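Local coordinates for S-layer domain-containing protein (Ruminiclostridium thermocellum ATCC 27405, PDB 4QVS), which is of unknown function but carries a concanavalin A-like lectin/glucanase-superfamily domain and, as an S-layer domain-containing protein, may bind carbohydrate at the cell surface, at the interface of chains A and B. Numbering follows the deposited sequence. Chains: chain A/B, S-layer domain-containing protein.

Contact 1: the interface of chains A and B. Residues chain A 182-183, 185, 190, 192; chain B 86, 89, 99, 101.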
loop_
_atom_site.group_PDB
_atom_site.type_symbol
_atom_site.label_atom_id
_atom_site.label_comp_id
_atom_site.label_asym_id
_atom_site.label_seq_id
_atom_site.Cartn_x
_atom_site.Cartn_y
_atom_site.Cartn_z
ATOM N N SER A 182 -0.884 -21.228 11.082
ATOM C CA SER A 182 -2.228 -21.491 10.661
ATOM C C SER A 182 -2.566 -22.988 10.928
ATOM O O SER A 182 -1.689 -23.840 10.880
ATOM C CB SER A 182 -2.352 -21.303 9.180
ATOM O OG SER A 182 -3.639 -21.725 8.755
ATOM N N HIS A 183 -3.826 -23.274 11.168
ATOM C CA HIS A 183 -4.302 -24.675 11.217
ATOM C C HIS A 183 -4.416 -25.179 9.779
ATOM O O HIS A 183 -4.334 -24.392 8.809
ATOM C CB HIS A 183 -5.681 -24.766 11.876
ATOM C CG HIS A 183 -6.811 -24.335 10.997
ATOM N ND1 HIS A 183 -7.037 -23.012 10.667
ATOM C CD2 HIS A 183 -7.828 -25.044 10.439
ATOM C CE1 HIS A 183 -8.113 -22.931 9.906
ATOM N NE2 HIS A 183 -8.607 -24.152 9.741
ATOM N N THR A 185 -6.333 -26.187 6.696
ATOM C CA THR A 185 -7.676 -26.016 6.119
ATOM C C THR A 185 -8.048 -27.227 5.261
ATOM O O THR A 185 -7.260 -28.135 5.159
ATOM C CB THR A 185 -7.780 -24.776 5.256
ATOM O OG1 THR A 185 -6.998 -24.954 4.064
ATOM C CG2 THR A 185 -7.338 -23.531 6.067
ATOM N N ASP A 190 -3.862 -24.217 -0.081
ATOM C CA ASP A 190 -3.688 -23.191 0.914
ATOM C C ASP A 190 -2.195 -22.968 1.075
ATOM O O ASP A 190 -1.474 -23.880 1.459
ATOM C CB ASP A 190 -4.269 -23.700 2.226
ATOM C CG ASP A 190 -4.305 -22.641 3.304
ATOM O OD1 ASP A 190 -3.518 -21.689 3.261
ATOM O OD2 ASP A 190 -5.151 -22.768 4.199
ATOM N N TYR A 192 -0.744 -20.995 3.174
ATOM C CA TYR A 192 -0.417 -20.596 4.540
ATOM C C TYR A 192 -0.296 -21.774 5.504
ATOM O O TYR A 192 0.268 -21.635 6.594
ATOM C CB TYR A 192 -1.450 -19.590 5.042
ATOM C CG TYR A 192 -1.758 -18.485 4.058
ATOM C CD1 TYR A 192 -0.810 -17.500 3.764
ATOM C CD2 TYR A 192 -3.001 -18.401 3.432
ATOM C CE1 TYR A 192 -1.103 -16.463 2.882
ATOM C CE2 TYR A 192 -3.288 -17.375 2.528
ATOM C CZ TYR A 192 -2.341 -16.404 2.272
ATOM O OH TYR A 192 -2.617 -15.377 1.391
ATOM N N PRO B 86 1.104 -16.926 7.847
ATOM C CA PRO B 86 -0.044 -16.646 8.725
ATOM C C PRO B 86 0.378 -15.728 9.836
ATOM O O PRO B 86 1.430 -15.942 10.406
ATOM C CB PRO B 86 -0.408 -18.029 9.311
ATOM C CG PRO B 86 0.835 -18.845 9.194
ATOM C CD PRO B 86 1.847 -18.104 8.318
ATOM N N ASP B 89 -4.685 -16.775 13.464
ATOM C CA ASP B 89 -5.710 -17.716 12.966
ATOM C C ASP B 89 -6.499 -18.163 14.165
ATOM O O ASP B 89 -5.937 -18.569 15.159
ATOM C CB ASP B 89 -5.015 -18.816 12.188
ATOM C CG ASP B 89 -5.926 -19.933 11.753
ATOM O OD1 ASP B 89 -7.129 -19.763 11.579
ATOM O OD2 ASP B 89 -5.363 -20.988 11.454
ATOM N N TYR B 99 -13.269 -20.387 10.119
ATOM C CA TYR B 99 -12.138 -19.701 10.724
ATOM C C TYR B 99 -12.012 -18.272 10.234
ATOM O O TYR B 99 -12.710 -17.888 9.293
ATOM C CB TYR B 99 -10.832 -20.430 10.337
ATOM C CG TYR B 99 -10.489 -20.499 8.832
ATOM C CD1 TYR B 99 -9.780 -19.462 8.190
ATOM C CD2 TYR B 99 -10.817 -21.620 8.076
ATOM C CE1 TYR B 99 -9.462 -19.535 6.843
ATOM C CE2 TYR B 99 -10.503 -21.718 6.741
ATOM C CZ TYR B 99 -9.822 -20.673 6.125
ATOM O OH TYR B 99 -9.512 -20.801 4.810
ATOM N N ARG B 101 -8.564 -15.587 9.655
ATOM C CA ARG B 101 -7.130 -15.617 9.624
ATOM C C ARG B 101 -6.508 -14.349 8.971
ATOM O O ARG B 101 -6.944 -13.934 7.909
ATOM C CB ARG B 101 -6.805 -16.801 8.766
ATOM C CG ARG B 101 -5.352 -17.153 8.627
ATOM C CD ARG B 101 -5.224 -18.544 8.019
ATOM N NE ARG B 101 -5.804 -18.649 6.664
ATOM C CZ ARG B 101 -5.590 -19.672 5.839
ATOM N NH1 ARG B 101 -4.838 -20.689 6.214
ATOM N NH2 ARG B 101 -6.140 -19.691 4.617
#
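A polar, salt-bridged interface joins a loop of chain A, from A:Ser182 to A:Tyr192, to three strands of chain B, and fastens the two chains within one lobe of an intertwined two-fold dimer, which may or may not be the biological form. B:Arg101 reaches in with its chain extended through chi1 and chi2 and bent at chi3 (62°), and meets A:Asp190 head on. B:Arg101 NH1 and NH2 both bond to A:Asp190 OD2, NH1 at 2.9 Å on the oxygen's syn lone pair and NH2 from above the carboxylate plane, the two flat groups standing almost perpendicular. OD2 also accepts the hydroxyl OG1 of A:Thr185 on its anti lone pair, while the backbone N of A:Tyr192 holds OD1, so the carboxylate is fixed from its own chain. B:Arg101 NH1 also donates to A:Ser182 OG (3.0 Å), which itself donates to A:His183 O (2.8 Å). The ring edge of A:Tyr192, through CD2, touches one face of the guanidinium near its rim. Next to this, B:Asp89 OD2 receives two bonds from A:His183: backbone N at 2.8 Å, and ring ND1 at 2.7 Å, nearly straight and in the ring plane. The imidazole edge then points A:His183 CE1 at the tyrosine ring, 3.5 Å from B:Tyr99 CD2, and A:Thr185 CG2 packs against the same ring. The loop lies between strands 176-179 and 198-198 of chain A, while chain B contributes strands 85-86, 88-91 and 99-104.

Contact 2: the interface of chains A and B. Residues chain A 41, 49-51, 80; chain B 199-201.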
loop_
_atom_site.group_PDB
_atom_site.type_symbol
_atom_site.label_atom_id
_atom_site.label_comp_id
_atom_site.label_asym_id
_atom_site.label_seq_id
_atom_site.Cartn_x
_atom_site.Cartn_y
_atom_site.Cartn_z
ATOM N N VAL A 41 16.314 2.058 -23.997
ATOM C CA VAL A 41 16.885 0.697 -23.945
ATOM C C VAL A 41 15.781 -0.350 -23.822
ATOM O O VAL A 41 14.642 0.023 -23.510
ATOM C CB VAL A 41 17.867 0.585 -22.757
ATOM C CG1 VAL A 41 19.048 1.562 -22.885
ATOM C CG2 VAL A 41 17.148 0.831 -21.446
ATOM N N VAL A 49 12.457 4.554 -21.606
ATOM C CA VAL A 49 13.411 5.542 -21.079
ATOM C C VAL A 49 14.047 5.014 -19.800
ATOM O O VAL A 49 13.345 4.479 -18.952
ATOM C CB VAL A 49 12.682 6.870 -20.735
ATOM C CG1 VAL A 49 13.482 7.742 -19.783
ATOM C CG2 VAL A 49 12.343 7.610 -22.006
ATOM N N SER A 50 15.370 5.174 -19.675
ATOM C CA SER A 50 16.084 4.839 -18.457
ATOM C C SER A 50 16.793 6.086 -17.894
ATOM O O SER A 50 17.781 6.545 -18.487
ATOM C CB SER A 50 17.128 3.785 -18.717
ATOM O OG SER A 50 17.587 3.331 -17.473
ATOM N N LEU A 51 16.329 6.545 -16.720
ATOM C CA LEU A 51 16.836 7.755 -16.044
ATOM C C LEU A 51 17.789 7.367 -14.929
ATOM O O LEU A 51 17.462 6.484 -14.115
ATOM C CB LEU A 51 15.658 8.543 -15.460
ATOM C CG LEU A 51 14.498 8.873 -16.420
ATOM C CD1 LEU A 51 13.389 9.641 -15.709
ATOM C CD2 LEU A 51 14.972 9.674 -17.632
ATOM N N ASP A 80 13.710 2.279 -9.517
ATOM C CA ASP A 80 14.987 1.681 -9.103
ATOM C C ASP A 80 15.569 2.201 -7.802
ATOM O O ASP A 80 16.536 1.644 -7.311
ATOM C CB ASP A 80 15.996 1.788 -10.228
ATOM C CG ASP A 80 15.567 1.023 -11.440
ATOM O OD1 ASP A 80 14.686 0.136 -11.306
ATOM O OD2 ASP A 80 16.109 1.307 -12.515
ATOM N N GLY B 199 14.853 5.345 -12.431
ATOM C CA GLY B 199 14.008 4.277 -12.936
ATOM C C GLY B 199 13.774 4.311 -14.417
ATOM O O GLY B 199 14.453 5.045 -15.156
HETATM N N MSE B 200 12.795 3.508 -14.842
HETATM C CA MSE B 200 12.404 3.425 -16.232
HETATM C C MSE B 200 10.968 3.836 -16.371
HETATM O O MSE B 200 10.194 3.771 -15.398
HETATM C CB MSE B 200 12.645 2.016 -16.762
HETATM C CG MSE B 200 14.111 1.584 -16.720
HETATM SE SE MSE B 200 14.166 -0.187 -17.588
HETATM C CE MSE B 200 15.388 0.019 -19.080
ATOM N N ILE B 201 10.602 4.306 -17.573
ATOM C CA ILE B 201 9.240 4.781 -17.862
ATOM C C ILE B 201 8.867 4.374 -19.257
ATOM O O ILE B 201 9.708 4.434 -20.145
ATOM C CB ILE B 201 9.152 6.329 -17.844
ATOM C CG1 ILE B 201 9.434 6.867 -16.439
ATOM C CG2 ILE B 201 7.772 6.816 -18.343
ATOM C CD1 ILE B 201 8.285 6.780 -15.465
#
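A:Leu51 and B:Gly199 meet backbone to backbone, with A:Leu51 N donating to B:Gly199 O at 2.9 Å. Two residues along, A:Val49 and B:Ile201 exchange a reciprocal pair: A:Val49 N to B:Ile201 O and B:Ile201 N to A:Val49 O, both 3.1 Å. With A:Ser50 paired to B:Met200 between them, this is an antiparallel bridge that continues a beta-sheet from one chain into the other. A return bond from B:Gly199 N to A:Leu51 O is weak. Since the bonds use main-chain atoms, the fit probably depends more on register than on side-chain identity. B:Met200, a selenomethionine, has CG anti to the carbonyl carbon (chi1 -62°), which lays the side chain alongside A:Ser50, with B:Met200 CG 4.0 Å from the hydroxyl A:Ser50 OG. Its terminal methyl CE is modelled near A:Val41, in a position too tight to be trusted. At the other end, the carboxylate oxygen OD2 of A:Asp80 rests 3.7 Å from the alpha carbon CA of B:Gly199. The pairing joins strand 47-52 of chain A to the start of strand 200-207 of chain B, with A:Val41 coming from strand 40-42 and A:Asp80 from the loop after strand 71-79.

Contact 3: the interface of chains A and B. Residues chain A 137-139, 153, 220; chain B 75-77.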
loop_
_atom_site.group_PDB
_atom_site.type_symbol
_atom_site.label_atom_id
_atom_site.label_comp_id
_atom_site.label_asym_id
_atom_site.label_seq_id
_atom_site.Cartn_x
_atom_site.Cartn_y
_atom_site.Cartn_z
ATOM N N LYS A 137 5.516 -2.087 12.753
ATOM C CA LYS A 137 4.301 -1.353 12.384
ATOM C C LYS A 137 3.129 -1.850 13.244
ATOM O O LYS A 137 3.195 -2.941 13.786
ATOM C CB LYS A 137 4.007 -1.498 10.880
ATOM C CG LYS A 137 4.920 -0.665 9.966
ATOM C CD LYS A 137 4.404 -0.631 8.525
ATOM C CE LYS A 137 4.998 0.520 7.694
ATOM N NZ LYS A 137 6.428 0.264 7.425
ATOM N N HIS A 138 2.089 -1.035 13.388
ATOM C CA HIS A 138 0.917 -1.424 14.140
ATOM C C HIS A 138 -0.138 -1.926 13.175
ATOM O O HIS A 138 -0.404 -1.295 12.174
ATOM C CB HIS A 138 0.354 -0.270 14.968
ATOM C CG HIS A 138 -0.746 -0.695 15.897
ATOM N ND1 HIS A 138 -2.082 -0.518 15.605
ATOM C CD2 HIS A 138 -0.705 -1.347 17.084
ATOM C CE1 HIS A 138 -2.816 -1.024 16.580
ATOM N NE2 HIS A 138 -2.003 -1.523 17.496
ATOM N N VAL A 139 -0.725 -3.077 13.461
ATOM C CA VAL A 139 -1.780 -3.574 12.606
ATOM C C VAL A 139 -3.052 -3.821 13.397
ATOM O O VAL A 139 -2.998 -4.283 14.517
ATOM C CB VAL A 139 -1.356 -4.865 11.904
ATOM C CG1 VAL A 139 -2.490 -5.398 11.040
ATOM C CG2 VAL A 139 -0.113 -4.640 11.049
ATOM N N ASN A 153 -0.586 1.193 11.150
ATOM C CA ASN A 153 -0.300 2.417 11.907
ATOM C C ASN A 153 -1.471 3.391 12.007
ATOM O O ASN A 153 -1.293 4.597 11.868
ATOM C CB ASN A 153 0.931 3.124 11.355
ATOM C CG ASN A 153 2.178 2.304 11.532
ATOM O OD1 ASN A 153 2.440 1.778 12.616
ATOM N ND2 ASN A 153 2.959 2.193 10.474
ATOM N N ALA A 220 -1.772 2.801 18.006
ATOM C CA ALA A 220 -0.597 2.949 17.145
ATOM C C ALA A 220 0.412 4.048 17.592
ATOM O O ALA A 220 1.376 4.311 16.876
ATOM C CB ALA A 220 -1.036 3.204 15.709
ATOM N N PHE B 75 -2.278 -5.359 17.097
ATOM C CA PHE B 75 -0.992 -5.674 17.619
ATOM C C PHE B 75 0.070 -4.949 16.849
ATOM O O PHE B 75 -0.149 -4.467 15.761
ATOM C CB PHE B 75 -0.753 -7.171 17.447
ATOM C CG PHE B 75 -0.939 -7.622 16.027
ATOM C CD1 PHE B 75 -2.213 -7.885 15.534
ATOM C CD2 PHE B 75 0.149 -7.714 15.164
ATOM C CE1 PHE B 75 -2.393 -8.267 14.219
ATOM C CE2 PHE B 75 -0.029 -8.081 13.846
ATOM C CZ PHE B 75 -1.295 -8.351 13.374
ATOM N N TRP B 76 1.262 -4.986 17.397
ATOM C CA TRP B 76 2.424 -4.472 16.704
ATOM C C TRP B 76 3.161 -5.644 16.103
ATOM O O TRP B 76 3.275 -6.689 16.755
ATOM C CB TRP B 76 3.361 -3.828 17.707
ATOM C CG TRP B 76 2.974 -2.484 18.084
ATOM C CD1 TRP B 76 2.228 -2.088 19.159
ATOM C CD2 TRP B 76 3.371 -1.280 17.386
ATOM N NE1 TRP B 76 2.123 -0.684 19.163
ATOM C CE2 TRP B 76 2.815 -0.180 18.085
ATOM C CE3 TRP B 76 4.128 -1.042 16.236
ATOM C CZ2 TRP B 76 2.999 1.170 17.658
ATOM C CZ3 TRP B 76 4.315 0.313 15.802
ATOM C CH2 TRP B 76 3.750 1.389 16.524
ATOM N N VAL B 77 3.708 -5.453 14.911
ATOM C CA VAL B 77 4.506 -6.450 14.264
ATOM C C VAL B 77 5.727 -5.928 13.510
ATOM O O VAL B 77 5.670 -4.850 12.941
ATOM C CB VAL B 77 3.643 -7.262 13.270
ATOM C CG1 VAL B 77 2.791 -6.371 12.381
ATOM C CG2 VAL B 77 4.518 -8.183 12.438
#
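B:Trp76 and A:His138, placed opposite each other on paired antiparallel strands, bring large buried surfaces to this sheet-forming interface, and B:Phe75 adds another beside them. The indole lies across A:His138, whose CB sits over the centre of the six-membered ring of B:Trp76, 3.8 Å from the centroid, in a CH-pi contact. The imidazole is turned edge to face against the indole, the planes 70° apart, with A:His138 CD2 leading 3.6 Å from B:Trp76 NE1. CG of A:His138 stands anti to the backbone N (chi1 -172°), which directs the ring along the indole towards its five-membered part. The far rim of the indole spans further: B:Trp76 CZ2 comes 3.6 Å from A:Ala220 O, and CZ3 packs on A:Lys137 CA. Beside that rim, A:His138 N donates to the amide oxygen OD1 of A:Asn153, from above the carbonyl plane, tying the strand to the neighbouring turn. B:Phe75 points with A:Val139 to the opposite side of the sheet, B:Phe75 CZ 3.8 Å from A:Val139 CB, and A:Val139 CG2 meets B:Val77 CG1. Between these two layers of side chains, strand 137-144 of chain A and strand 71-79 of chain B exchange two reciprocal pairs of backbone bonds, A:Lys137 with B:Val77 and A:Val139 with B:Phe75. In the second pair, A:Val139 N donates to B:Phe75 O at 2.7 Å, and B:Phe75 N returns a bond to A:Val139 O at 2.9 Å.

Contact 1 and contact 3 share one lobe, their C-alpha centres about 20 Å apart; contact 2 lies in the other, about 40 Å from contact 1 and 35 Å from contact 3. No residue is common to them, though strand 71-79, given by chain B to contact 3, ends just before A:Asp80 of contact 2 in the other copy. In both lobes an earlier part of one chain pairs with a later part of its partner. This exchange resembles a domain swap, each lobe being assembled from both chains, and by the two-fold each lobe carries all three contact types.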